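Local coordinates for TarM (Staphylococcus aureus subsp. aureus 21178, PDB 4X7R), which belongs to the glycosyltransferases of the GT-B fold and binds uridine-5'-diphosphate in the cleft between its two Rossmann-like domains, at residues Glu411-Lys416 and Asp430-Asn435; Asn437-Glu442 and Ile453-Asn458. The protein carries 1 engineered substitution. All coordinates share one frame; numbering follows the deposited sequence.

Interaction 1. Residues Glu411-Lys416 and Asp430-Asn435; sequences EAMISK and DFIEDN. With UDP (uridine-5'-diphosphate), chain E.
Met413, near the end of helix 407-414, makes a Met-aromatic contact with Phe431 and packs on Ile432 within the C-terminal Rossmann-like domain of this GT-B protein. Its SD lies 3.6 Å from Phe431 CD1 and approaches the ring obliquely, 67° off the normal, while Ile432 CG1 packs more loosely against the same sulfur. A bend at chi3 (71°) turns the methyl group toward the backbone of the other segment, and CE comes within 3.4 Å of Phe431 O. That carbonyl is already engaged in the fold, since it accepts a hydrogen bond from Asn437 ND2. Phe431 holds CG in the crowded position between backbone N and carbonyl carbon (chi1 47°), which directs its ring at helix 407-414, where it also touches Met409 and Ile410. Further out, Ile474 of helix 460-477 packs on both Met413 and Phe431, and Val419 of strand 419-422 on both Met413 and Ile432. The helix stops just beyond the contact in a Schellman motif, with Lys416 N bonded to Met413 O at 3.0 Å. Two residues before Met413, the same helix reaches the ligand: the carboxylate of Glu411 grips the ribose diol of uridine-5'-diphosphate with both oxygens, OE1 accepting from O2' at 2.7 Å and OE2 from O3' in a very short bond of 2.5 Å.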
loop_
_atom_site.group_PDB
_atom_site.type_symbol
_atom_site.label_atom_id
_atom_site.label_comp_id
_atom_site.label_asym_id
_atom_site.label_seq_id
_atom_site.Cartn_x
_atom_site.Cartn_y
_atom_site.Cartn_z
ATOM N N GLU A 411 4.280 -7.396 -15.545
ATOM C CA GLU A 411 3.091 -6.861 -16.236
ATOM C C GLU A 411 3.448 -6.389 -17.646
ATOM O O GLU A 411 2.739 -6.725 -18.584
ATOM C CB GLU A 411 2.444 -5.726 -15.437
ATOM C CG GLU A 411 1.693 -6.200 -14.201
ATOM C CD GLU A 411 1.323 -5.107 -13.219
ATOM O OE1 GLU A 411 1.298 -3.922 -13.624
ATOM O OE2 GLU A 411 1.085 -5.432 -12.032
ATOM N N ALA A 412 4.581 -5.678 -17.796
ATOM C CA ALA A 412 5.079 -5.190 -19.086
ATOM C C ALA A 412 5.359 -6.352 -20.027
ATOM O O ALA A 412 4.995 -6.295 -21.199
ATOM C CB ALA A 412 6.343 -4.370 -18.881
ATOM N N MET A 413 5.963 -7.423 -19.503
ATOM C CA MET A 413 6.281 -8.627 -20.272
ATOM C C MET A 413 5.010 -9.330 -20.742
ATOM O O MET A 413 4.960 -9.794 -21.889
ATOM C CB MET A 413 7.195 -9.550 -19.473
ATOM C CG MET A 413 8.607 -8.996 -19.373
ATOM S SD MET A 413 9.709 -9.951 -18.325
ATOM C CE MET A 413 9.935 -11.398 -19.321
ATOM N N ILE A 414 3.965 -9.347 -19.890
ATOM C CA ILE A 414 2.645 -9.904 -20.256
ATOM C C ILE A 414 2.050 -9.101 -21.448
ATOM O O ILE A 414 1.519 -9.700 -22.381
ATOM C CB ILE A 414 1.685 -9.996 -19.043
ATOM C CG1 ILE A 414 2.245 -10.958 -17.989
ATOM C CG2 ILE A 414 0.257 -10.417 -19.456
ATOM C CD1 ILE A 414 1.751 -10.696 -16.632
ATOM N N SER A 415 2.236 -7.764 -21.458
ATOM C CA SER A 415 1.764 -6.916 -22.558
ATOM C C SER A 415 2.752 -6.863 -23.727
ATOM O O SER A 415 2.667 -5.951 -24.546
ATOM C CB SER A 415 1.419 -5.522 -22.051
ATOM O OG SER A 415 0.193 -5.574 -21.342
ATOM N N LYS A 416 3.684 -7.848 -23.814
ATOM C CA LYS A 416 4.715 -7.957 -24.871
ATOM C C LYS A 416 5.627 -6.713 -24.965
ATOM O O LYS A 416 6.089 -6.353 -26.053
ATOM C CB LYS A 416 4.096 -8.305 -26.241
ATOM C CG LYS A 416 3.381 -9.642 -26.321
ATOM C CD LYS A 416 2.846 -9.849 -27.729
ATOM C CE LYS A 416 2.186 -11.191 -27.907
ATOM N NZ LYS A 416 1.493 -11.305 -29.224
ATOM N N ASP A 430 15.068 -13.930 -12.743
ATOM C CA ASP A 430 14.172 -15.085 -12.737
ATOM C C ASP A 430 13.396 -15.129 -14.035
ATOM O O ASP A 430 13.166 -16.218 -14.575
ATOM C CB ASP A 430 13.158 -14.985 -11.603
ATOM C CG ASP A 430 13.648 -15.455 -10.264
ATOM O OD1 ASP A 430 14.871 -15.644 -10.110
ATOM O OD2 ASP A 430 12.810 -15.700 -9.391
ATOM N N PHE A 431 12.971 -13.955 -14.534
ATOM C CA PHE A 431 12.113 -13.925 -15.723
ATOM C C PHE A 431 12.695 -13.289 -16.971
ATOM O O PHE A 431 12.235 -13.592 -18.066
ATOM C CB PHE A 431 10.721 -13.376 -15.360
ATOM C CG PHE A 431 10.742 -12.120 -14.526
ATOM C CD1 PHE A 431 10.998 -10.883 -15.109
ATOM C CD2 PHE A 431 10.488 -12.170 -13.160
ATOM C CE1 PHE A 431 11.032 -9.725 -14.337
ATOM C CE2 PHE A 431 10.539 -11.016 -12.386
ATOM C CZ PHE A 431 10.805 -9.794 -12.980
ATOM N N ILE A 432 13.706 -12.417 -16.827
ATOM C CA ILE A 432 14.324 -11.821 -18.010
ATOM C C ILE A 432 15.408 -12.778 -18.506
ATOM O O ILE A 432 16.243 -13.200 -17.710
ATOM C CB ILE A 432 14.859 -10.369 -17.782
ATOM C CG1 ILE A 432 13.723 -9.405 -17.327
ATOM C CG2 ILE A 432 15.608 -9.840 -19.037
ATOM C CD1 ILE A 432 14.214 -8.022 -16.852
ATOM N N GLU A 433 15.380 -13.123 -19.815
ATOM C CA GLU A 433 16.382 -13.963 -20.468
ATOM C C GLU A 433 17.143 -12.996 -21.358
ATOM O O GLU A 433 16.620 -12.547 -22.386
ATOM C CB GLU A 433 15.736 -15.111 -21.264
ATOM C CG GLU A 433 15.014 -16.110 -20.364
ATOM C CD GLU A 433 14.593 -17.441 -20.967
ATOM O OE1 GLU A 433 14.155 -17.461 -22.140
ATOM O OE2 GLU A 433 14.641 -18.456 -20.234
ATOM N N ASP A 434 18.311 -12.560 -20.867
ATOM C CA ASP A 434 19.165 -11.563 -21.502
ATOM C C ASP A 434 19.375 -11.837 -22.965
ATOM O O ASP A 434 19.728 -12.955 -23.328
ATOM C CB ASP A 434 20.526 -11.424 -20.791
ATOM C CG ASP A 434 21.362 -10.302 -21.371
ATOM O OD1 ASP A 434 21.038 -9.130 -21.112
ATOM O OD2 ASP A 434 22.301 -10.596 -22.134
ATOM N N ASN A 435 19.108 -10.810 -23.801
ATOM C CA ASN A 435 19.238 -10.822 -25.255
ATOM C C ASN A 435 18.260 -11.808 -25.942
ATOM O O ASN A 435 18.423 -12.119 -27.120
ATOM C CB ASN A 435 20.711 -11.038 -25.652
ATOM C CG ASN A 435 21.090 -10.582 -27.027
ATOM O OD1 ASN A 435 20.586 -9.579 -27.551
ATOM N ND2 ASN A 435 22.012 -11.314 -27.626
HETATM N N1 UDP E . 0.795 0.724 -10.153
HETATM C C2 UDP E . -0.334 1.197 -10.796
HETATM N N3 UDP E . -0.267 2.509 -11.202
HETATM C C4 UDP E . 0.780 3.385 -11.016
HETATM C C5 UDP E . 1.902 2.841 -10.296
HETATM C C6 UDP E . 1.878 1.555 -9.896
HETATM O O2 UDP E . -1.327 0.510 -10.994
HETATM O O4 UDP E . 0.703 4.536 -11.485
HETATM C "C1'" UDP E . 0.839 -0.734 -9.875
HETATM C "C2'" UDP E . 1.495 -1.560 -10.978
HETATM O "O2'" UDP E . 0.559 -1.894 -11.989
HETATM C "C3'" UDP E . 1.954 -2.794 -10.200
HETATM C "C4'" UDP E . 2.297 -2.226 -8.826
HETATM O "O4'" UDP E . 1.606 -0.959 -8.712
HETATM O "O3'" UDP E . 1.026 -3.878 -10.128
HETATM C "C5'" UDP E . 3.770 -2.039 -8.569
HETATM O "O5'" UDP E . 4.321 -3.357 -8.349
HETATM P PA UDP E . 5.877 -3.696 -8.150
HETATM O O1A UDP E . 6.002 -5.079 -7.639
HETATM O O2A UDP E . 6.588 -3.539 -9.504
HETATM O O3A UDP E . 6.472 -2.678 -7.125
HETATM P PB UDP E . 6.025 -2.221 -5.653
HETATM O O1B UDP E . 5.461 -3.399 -4.903
HETATM O O2B UDP E . 4.967 -1.115 -5.737
HETATM O O3B UDP E . 7.247 -1.723 -4.905
#

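Interaction 2. Residues Asn437-Glu442 and Ile453-Asn458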
loop_
_atom_site.group_PDB
_atom_site.type_symbol
_atom_site.label_atom_id
_atom_site.label_comp_id
_atom_site.label_asym_id
_atom_site.label_seq_id
_atom_site.Cartn_x
_atom_site.Cartn_y
_atom_site.Cartn_z
ATOM N N ASN A 437 14.472 -12.051 -24.370
ATOM C CA ASN A 437 13.159 -11.455 -24.113
ATOM C C ASN A 437 13.262 -10.058 -23.466
ATOM O O ASN A 437 12.255 -9.455 -23.095
ATOM C CB ASN A 437 12.297 -12.428 -23.304
ATOM C CG ASN A 437 12.714 -12.637 -21.872
ATOM O OD1 ASN A 437 13.356 -11.790 -21.253
ATOM N ND2 ASN A 437 12.244 -13.721 -21.273
ATOM N N GLY A 438 14.496 -9.572 -23.363
ATOM C CA GLY A 438 14.855 -8.288 -22.769
ATOM C C GLY A 438 16.333 -8.243 -22.427
ATOM O O GLY A 438 17.113 -9.092 -22.886
ATOM N N TYR A 439 16.726 -7.255 -21.603
ATOM C CA TYR A 439 18.119 -7.099 -21.194
ATOM C C TYR A 439 18.281 -6.948 -19.695
ATOM O O TYR A 439 17.524 -6.197 -19.054
ATOM C CB TYR A 439 18.786 -5.908 -21.911
ATOM C CG TYR A 439 18.962 -6.074 -23.407
ATOM C CD1 TYR A 439 19.824 -7.038 -23.929
ATOM C CD2 TYR A 439 18.337 -5.208 -24.302
ATOM C CE1 TYR A 439 20.008 -7.177 -25.307
ATOM C CE2 TYR A 439 18.540 -5.316 -25.680
ATOM C CZ TYR A 439 19.360 -6.313 -26.179
ATOM O OH TYR A 439 19.528 -6.431 -27.539
ATOM N N LEU A 440 19.279 -7.670 -19.144
ATOM C CA LEU A 440 19.709 -7.610 -17.747
ATOM C C LEU A 440 20.979 -6.786 -17.739
ATOM O O LEU A 440 21.994 -7.182 -18.332
ATOM C CB LEU A 440 19.980 -9.006 -17.165
ATOM C CG LEU A 440 18.753 -9.805 -16.757
ATOM C CD1 LEU A 440 19.130 -11.244 -16.444
ATOM C CD2 LEU A 440 18.013 -9.137 -15.579
ATOM N N ILE A 441 20.903 -5.600 -17.136
ATOM C CA ILE A 441 22.027 -4.659 -17.088
ATOM C C ILE A 441 22.760 -4.761 -15.757
ATOM O O ILE A 441 22.125 -4.843 -14.705
ATOM C CB ILE A 441 21.519 -3.206 -17.373
ATOM C CG1 ILE A 441 20.731 -3.095 -18.703
ATOM C CG2 ILE A 441 22.619 -2.134 -17.249
ATOM C CD1 ILE A 441 21.409 -3.633 -19.974
ATOM N N GLU A 442 24.096 -4.735 -15.807
ATOM C CA GLU A 442 24.947 -4.733 -14.625
ATOM C C GLU A 442 24.528 -3.524 -13.787
ATOM O O GLU A 442 24.401 -2.426 -14.334
ATOM C CB GLU A 442 26.422 -4.637 -15.043
ATOM C CG GLU A 442 27.402 -4.966 -13.933
ATOM C CD GLU A 442 28.834 -4.535 -14.184
ATOM O OE1 GLU A 442 29.128 -4.005 -15.281
ATOM O OE2 GLU A 442 29.665 -4.721 -13.267
ATOM N N ILE A 453 18.632 0.493 -24.417
ATOM C CA ILE A 453 17.375 1.195 -24.676
ATOM C C ILE A 453 17.418 1.699 -26.127
ATOM O O ILE A 453 16.463 1.466 -26.871
ATOM C CB ILE A 453 17.127 2.326 -23.635
ATOM C CG1 ILE A 453 16.676 1.726 -22.281
ATOM C CG2 ILE A 453 16.108 3.372 -24.150
ATOM C CD1 ILE A 453 16.958 2.603 -21.063
ATOM N N LEU A 454 18.562 2.316 -26.534
ATOM C CA LEU A 454 18.783 2.849 -27.877
ATOM C C LEU A 454 18.692 1.774 -28.956
ATOM O O LEU A 454 17.992 1.986 -29.941
ATOM C CB LEU A 454 20.100 3.630 -27.963
ATOM C CG LEU A 454 20.084 5.020 -27.342
ATOM C CD1 LEU A 454 21.478 5.457 -26.962
ATOM C CD2 LEU A 454 19.426 6.030 -28.260
ATOM N N GLN A 455 19.347 0.609 -28.754
ATOM C CA GLN A 455 19.278 -0.538 -29.671
ATOM C C GLN A 455 17.806 -0.957 -29.827
ATOM O O GLN A 455 17.308 -1.054 -30.943
ATOM C CB GLN A 455 20.074 -1.746 -29.121
ATOM C CG GLN A 455 21.594 -1.620 -29.149
ATOM C CD GLN A 455 22.281 -2.782 -28.453
ATOM O OE1 GLN A 455 21.897 -3.954 -28.589
ATOM N NE2 GLN A 455 23.339 -2.484 -27.710
ATOM N N LEU A 456 17.107 -1.136 -28.699
ATOM C CA LEU A 456 15.714 -1.568 -28.646
ATOM C C LEU A 456 14.694 -0.578 -29.248
ATOM O O LEU A 456 13.877 -1.015 -30.066
ATOM C CB LEU A 456 15.355 -2.033 -27.223
ATOM C CG LEU A 456 14.618 -3.375 -27.033
ATOM C CD1 LEU A 456 15.125 -4.458 -27.951
ATOM C CD2 LEU A 456 14.730 -3.859 -25.593
ATOM N N VAL A 457 14.759 0.741 -28.899
ATOM C CA VAL A 457 13.838 1.765 -29.447
ATOM C C VAL A 457 13.980 1.954 -30.955
ATOM O O VAL A 457 13.018 2.381 -31.598
ATOM C CB VAL A 457 13.840 3.157 -28.747
ATOM C CG1 VAL A 457 13.190 3.124 -27.381
ATOM C CG2 VAL A 457 15.226 3.798 -28.707
ATOM N N ASN A 458 15.186 1.698 -31.501
ATOM C CA ASN A 458 15.519 1.877 -32.919
ATOM C C ASN A 458 15.501 0.586 -33.751
ATOM O O ASN A 458 15.984 0.581 -34.882
ATOM C CB ASN A 458 16.855 2.607 -33.057
ATOM C CG ASN A 458 16.767 4.060 -32.680
ATOM O OD1 ASN A 458 16.239 4.890 -33.423
ATOM N ND2 ASN A 458 17.275 4.400 -31.513
#
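Tyr439 on strand 438-441 packs against Leu456 and Gln455 of helix 446-457, an edge-strand-to-helix contact of the Rossmann-like C-terminal domain. The strand borders the six-stranded parallel sheet beside strand 419-422, to which the backbone of Tyr439 is bonded at Val419 and Ala421. The helix follows it in sequence and packs back over the sheet, where Leu456 also touches Leu395 of strand 395-398. Of the three side chains Tyr439 buries the most surface. With CG beside its backbone N (chi1 -67°), the phenol extends from the strand toward the helix, and its CD2 and CE2 both lie 4.1 Å from Leu456 CD2, which comes to the ring at a slant. Leu456 has a nearly eclipsed first torsion (chi1 -132°), a less comfortable conformation in which both methyl groups nevertheless come near Tyr439 CE2. Phe466 of helix 460-477 meets the tyrosine ring edge-to-face and also touches Leu456, joining this third element to the same apolar cluster. Gln455, at the solvent-facing margin, sets its amide across the end of the phenol, the two planes 70° apart. Its OE1 is 3.6 Å from Tyr439 OH, a polar neighbour at van der Waals distance, while that hydroxyl has a weak hydrogen bond to Asn435 OD1. Just past the last helical residue, Asn458 turns back on the helix, and its ND2 and backbone N reach Leu454 O from opposite faces of its carbonyl plane, at 3.0 Å and 3.2 Å.

Both interactions belong to the C-terminal Rossmann-like domain, with centres about 11 Å apart, and helix 460-477 packs against each. Interaction 1 is wholly buried and built on sulfur, aromatic and aliphatic groups; its helix also carries a direct ligand contact. Interaction 2 lies farther from the centre of the chain, at the sheet's outer edge, and grades from an apolar interior to an exposed amide. The chain runs directly from the first into the second, and a polar bond stitches them together: Asp434 OD1 receives Leu440 N at 3.0 Å, which ties the loop after helix 428-431 to strand 438-441.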